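Local coordinates for uncharacterized protein (Escherichia coli O157:H7, PDB 4ZV9), which is of unknown function but belongs to the dienelactone hydrolase family of alpha/beta hydrolases and is therefore probably a hydrolase, at residues 189-192 against 197-200; 201-204 against 209-212. All coordinates share one frame; numbering follows the deposited sequence.

How the contacts relate
The two contacts follow one another along the chain and neither nest nor cross. Helix 184-193 ends in a short loop, and the chain then enters strand 198-203. Contact 1 closes this loop by packing the end of the helix on the start of the strand. The strand passes directly from residues 197-200 into residues 201-204, where contact 2 begins. Contact 2 closes the loop after the strand and joins the strand's far end to the turn at 209-212, ahead of helix 220-237. The contact centres lie about 19 Å apart. Together they tie the strand at one end to the helix before it and at the other to the loop after it.

Contact 1. Residues 189-192 against 197-200; sequences AALK and VYEA
Leu191 and Lys192 meet the ring of Tyr198 in different ways, one over a face and one at the edge. Leu191 lies over one face. Its CD1 stands 4.2 Å from the ring centroid and 19° off the ring normal, which makes a CH-pi contact. The methyl is offset toward the rim and comes within 4.0 Å of Tyr198 CG. Leu191 CB adds a second touch, 4.0 Å from Tyr198 CD1. The leucine thus slants across the ring face. Lys192 comes from the helix at the phenol end. Its CG sits near the ring plane, 3.5 Å from Tyr198 OH. The chain is extended beyond CG, and this carries CE past the hydroxyl, with Lys192 CE 3.1 Å from Tyr198 OH. This is a contact of the aliphatic chain, not a hydrogen bond. The hydroxyl is hydrogen-bonded instead to Glu188, one turn earlier in the same helix. That hydrogen bond helps hold the phenol end in place while Leu191 packs on the ring face. With chi1 at 77°, Tyr198 CG is flanked by both N and C of its own backbone, and from there the ring extends to Leu191 and Lys192. Leu191 and Tyr198 both also touch Leu169 of the neighbouring strand, so the apolar side of the contact continues into the sheet. Strands 169-174 and 198-203 are parallel and adjacent, and helix 184-193 lies between them in the chain. The arrangement is the helix-to-strand half of a beta-alpha-beta unit, a basic element of the alpha/beta hydrolase fold.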
loop_
_atom_site.group_PDB
_atom_site.type_symbol
_atom_site.label_atom_id
_atom_site.label_comp_id
_atom_site.label_asym_id
_atom_site.label_seq_id
_atom_site.Cartn_x
_atom_site.Cartn_y
_atom_site.Cartn_z
ATOM N N ALA A 189 -3.894 -21.900 0.054
ATOM C CA ALA A 189 -4.852 -23.005 0.079
ATOM C C ALA A 189 -6.268 -22.484 0.317
ATOM O O ALA A 189 -7.221 -22.966 -0.306
ATOM C CB ALA A 189 -4.467 -24.037 1.135
ATOM N N ALA A 190 -6.407 -21.483 1.190
ATOM C CA ALA A 190 -7.728 -20.896 1.464
ATOM C C ALA A 190 -8.241 -20.085 0.270
ATOM O O ALA A 190 -9.443 -20.095 -0.027
ATOM C CB ALA A 190 -7.680 -20.041 2.707
ATOM N N LEU A 191 -7.338 -19.386 -0.414
ATOM C CA LEU A 191 -7.720 -18.621 -1.600
ATOM C C LEU A 191 -8.260 -19.575 -2.674
ATOM O O LEU A 191 -9.323 -19.333 -3.249
ATOM C CB LEU A 191 -6.537 -17.805 -2.138
ATOM C CG LEU A 191 -6.116 -16.599 -1.287
ATOM C CD1 LEU A 191 -4.767 -16.079 -1.749
ATOM C CD2 LEU A 191 -7.164 -15.500 -1.315
ATOM N N LYS A 192 -7.540 -20.671 -2.910
ATOM C CA LYS A 192 -7.959 -21.661 -3.895
ATOM C C LYS A 192 -9.248 -22.351 -3.485
ATOM O O LYS A 192 -10.149 -22.516 -4.306
ATOM C CB LYS A 192 -6.876 -22.712 -4.109
ATOM C CG LYS A 192 -5.633 -22.214 -4.810
ATOM C CD LYS A 192 -4.729 -23.378 -5.156
ATOM C CE LYS A 192 -3.541 -22.920 -5.981
ATOM N NZ LYS A 192 -2.805 -24.061 -6.579
ATOM N N VAL A 197 -9.706 -14.718 -6.772
ATOM C CA VAL A 197 -8.854 -14.249 -7.860
ATOM C C VAL A 197 -7.567 -13.740 -7.245
ATOM O O VAL A 197 -7.593 -12.809 -6.433
ATOM C CB VAL A 197 -9.546 -13.123 -8.675
ATOM C CG1 VAL A 197 -8.602 -12.517 -9.714
ATOM C CG2 VAL A 197 -10.803 -13.662 -9.360
ATOM N N TYR A 198 -6.440 -14.340 -7.621
ATOM C CA TYR A 198 -5.148 -13.882 -7.134
ATOM C C TYR A 198 -4.025 -14.320 -8.054
ATOM O O TYR A 198 -4.186 -15.241 -8.851
ATOM C CB TYR A 198 -4.866 -14.438 -5.729
ATOM C CG TYR A 198 -4.434 -15.891 -5.736
ATOM C CD1 TYR A 198 -5.371 -16.913 -5.827
ATOM C CD2 TYR A 198 -3.091 -16.242 -5.686
ATOM C CE1 TYR A 198 -4.983 -18.238 -5.861
ATOM C CE2 TYR A 198 -2.690 -17.574 -5.712
ATOM C CZ TYR A 198 -3.641 -18.561 -5.799
ATOM O OH TYR A 198 -3.253 -19.885 -5.829
ATOM N N GLU A 199 -2.894 -13.630 -7.945
ATOM C CA GLU A 199 -1.647 -14.053 -8.586
ATOM C C GLU A 199 -0.574 -13.797 -7.545
ATOM O O GLU A 199 -0.603 -12.769 -6.864
ATOM C CB GLU A 199 -1.324 -13.283 -9.867
ATOM C CG GLU A 199 -2.215 -13.627 -11.046
ATOM C CD GLU A 199 -1.796 -12.933 -12.333
ATOM O OE1 GLU A 199 -0.679 -12.372 -12.399
ATOM O OE2 GLU A 199 -2.587 -12.959 -13.296
ATOM N N ALA A 200 0.342 -14.749 -7.388
ATOM C CA ALA A 200 1.408 -14.601 -6.404
ATOM C C ALA A 200 2.731 -14.903 -7.057
ATOM O O ALA A 200 2.832 -15.808 -7.879
ATOM C CB ALA A 200 1.185 -15.519 -5.219
#

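Contact 2. Residues 201-204 against 209-212; sequences YIYP and GFHN
Tyr203 and Phe210 meet through different first torsions. In Tyr203, chi1 of -63° swings CG away from its own carbonyl carbon, whereas in Phe210, chi1 of 67° tucks CG between both backbone arms. Each side chain starts toward the other segment, and the two meet nearly perpendicular. Phe210 places one corner of its ring, CZ, over a face of Tyr203. CZ stands 3.6 Å above that plane, offset toward the rim, with Tyr203 CD1 its nearest atom at 3.6 Å. The ring planes are inclined at 45° and the centroids are 5.0 Å apart, so the pair is oblique. Phe210 sits in a type I turn from Gly209 to Asn212, closed by the hydrogen bond from Asn212 N to Gly209 O at 2.9 Å. Its ring also meets Tyr153 edge-to-face. Both rings touch Ala222 of helix 220-237. The OH of Tyr203 is hydrogen-bonded to His172 and Arg229. The contact is thus buried and apolar between the rings, with the one hydroxyl satisfied by two partners. The nearby arginine probably polarises that hydroxyl, while the ring carbons supply the packing between strand and turn.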
loop_
_atom_site.group_PDB
_atom_site.type_symbol
_atom_site.label_atom_id
_atom_site.label_comp_id
_atom_site.label_asym_id
_atom_site.label_seq_id
_atom_site.Cartn_x
_atom_site.Cartn_y
_atom_site.Cartn_z
ATOM N N TYR A 201 3.737 -14.117 -6.706
ATOM C CA TYR A 201 5.064 -14.280 -7.269
ATOM C C TYR A 201 6.100 -14.303 -6.171
ATOM O O TYR A 201 6.067 -13.478 -5.249
ATOM C CB TYR A 201 5.372 -13.149 -8.250
ATOM C CG TYR A 201 4.447 -13.153 -9.429
ATOM C CD1 TYR A 201 4.681 -14.000 -10.519
ATOM C CD2 TYR A 201 3.320 -12.342 -9.452
ATOM C CE1 TYR A 201 3.820 -14.019 -11.603
ATOM C CE2 TYR A 201 2.458 -12.345 -10.535
ATOM C CZ TYR A 201 2.707 -13.189 -11.601
ATOM O OH TYR A 201 1.843 -13.206 -12.664
ATOM N N ILE A 202 7.007 -15.269 -6.267
ATOM C CA ILE A 202 8.114 -15.378 -5.339
ATOM C C ILE A 202 9.358 -14.994 -6.129
ATOM O O ILE A 202 9.698 -15.651 -7.104
ATOM C CB ILE A 202 8.225 -16.798 -4.762
ATOM C CG1 ILE A 202 6.944 -17.128 -4.002
ATOM C CG2 ILE A 202 9.418 -16.902 -3.822
ATOM C CD1 ILE A 202 6.800 -18.591 -3.643
ATOM N N TYR A 203 10.040 -13.941 -5.687
ATOM C CA TYR A 203 11.203 -13.413 -6.387
ATOM C C TYR A 203 12.452 -14.119 -5.864
ATOM O O TYR A 203 12.749 -14.034 -4.670
ATOM C CB TYR A 203 11.259 -11.881 -6.217
ATOM C CG TYR A 203 10.045 -11.229 -6.850
ATOM C CD1 TYR A 203 8.824 -11.203 -6.190
ATOM C CD2 TYR A 203 10.099 -10.703 -8.143
ATOM C CE1 TYR A 203 7.700 -10.650 -6.782
ATOM C CE2 TYR A 203 8.981 -10.145 -8.743
ATOM C CZ TYR A 203 7.784 -10.118 -8.059
ATOM O OH TYR A 203 6.655 -9.576 -8.648
ATOM N N PRO A 204 13.171 -14.846 -6.749
ATOM C CA PRO A 204 14.325 -15.615 -6.271
ATOM C C PRO A 204 15.529 -14.784 -5.846
ATOM O O PRO A 204 15.753 -13.688 -6.354
ATOM C CB PRO A 204 14.694 -16.495 -7.475
ATOM C CG PRO A 204 14.194 -15.752 -8.662
ATOM C CD PRO A 204 12.995 -14.959 -8.211
ATOM N N GLY A 209 11.842 -6.335 1.614
ATOM C CA GLY A 209 12.292 -4.964 1.393
ATOM C C GLY A 209 12.980 -4.742 0.055
ATOM O O GLY A 209 13.576 -3.681 -0.162
ATOM N N PHE A 210 12.883 -5.699 -0.872
ATOM C CA PHE A 210 13.621 -5.586 -2.152
ATOM C C PHE A 210 13.186 -4.426 -3.040
ATOM O O PHE A 210 13.945 -4.006 -3.904
ATOM C CB PHE A 210 13.651 -6.905 -2.964
ATOM C CG PHE A 210 12.317 -7.336 -3.503
ATOM C CD1 PHE A 210 11.771 -6.735 -4.633
ATOM C CD2 PHE A 210 11.624 -8.379 -2.913
ATOM C CE1 PHE A 210 10.542 -7.141 -5.137
ATOM C CE2 PHE A 210 10.403 -8.800 -3.423
ATOM C CZ PHE A 210 9.859 -8.175 -4.536
ATOM N N HIS A 211 11.978 -3.917 -2.835
ATOM C CA HIS A 211 11.511 -2.757 -3.588
ATOM C C HIS A 211 11.999 -1.439 -2.970
ATOM O O HIS A 211 11.965 -0.396 -3.637
ATOM C CB HIS A 211 9.990 -2.749 -3.638
ATOM C CG HIS A 211 9.425 -1.692 -4.532
ATOM N ND1 HIS A 211 8.991 -0.474 -4.057
ATOM C CD2 HIS A 211 9.245 -1.662 -5.876
ATOM C CE1 HIS A 211 8.562 0.260 -5.069
ATOM N NE2 HIS A 211 8.704 -0.439 -6.182
ATOM N N ASN A 212 12.453 -1.474 -1.718
ATOM C CA ASN A 212 12.883 -0.253 -1.037
ATOM C C ASN A 212 14.306 0.127 -1.441
ATOM O O ASN A 212 15.285 -0.362 -0.887
ATOM C CB ASN A 212 12.752 -0.379 0.479
ATOM C CG ASN A 212 12.960 0.960 1.200
ATOM O OD1 ASN A 212 13.581 1.886 0.662
ATOM N ND2 ASN A 212 12.416 1.071 2.432
#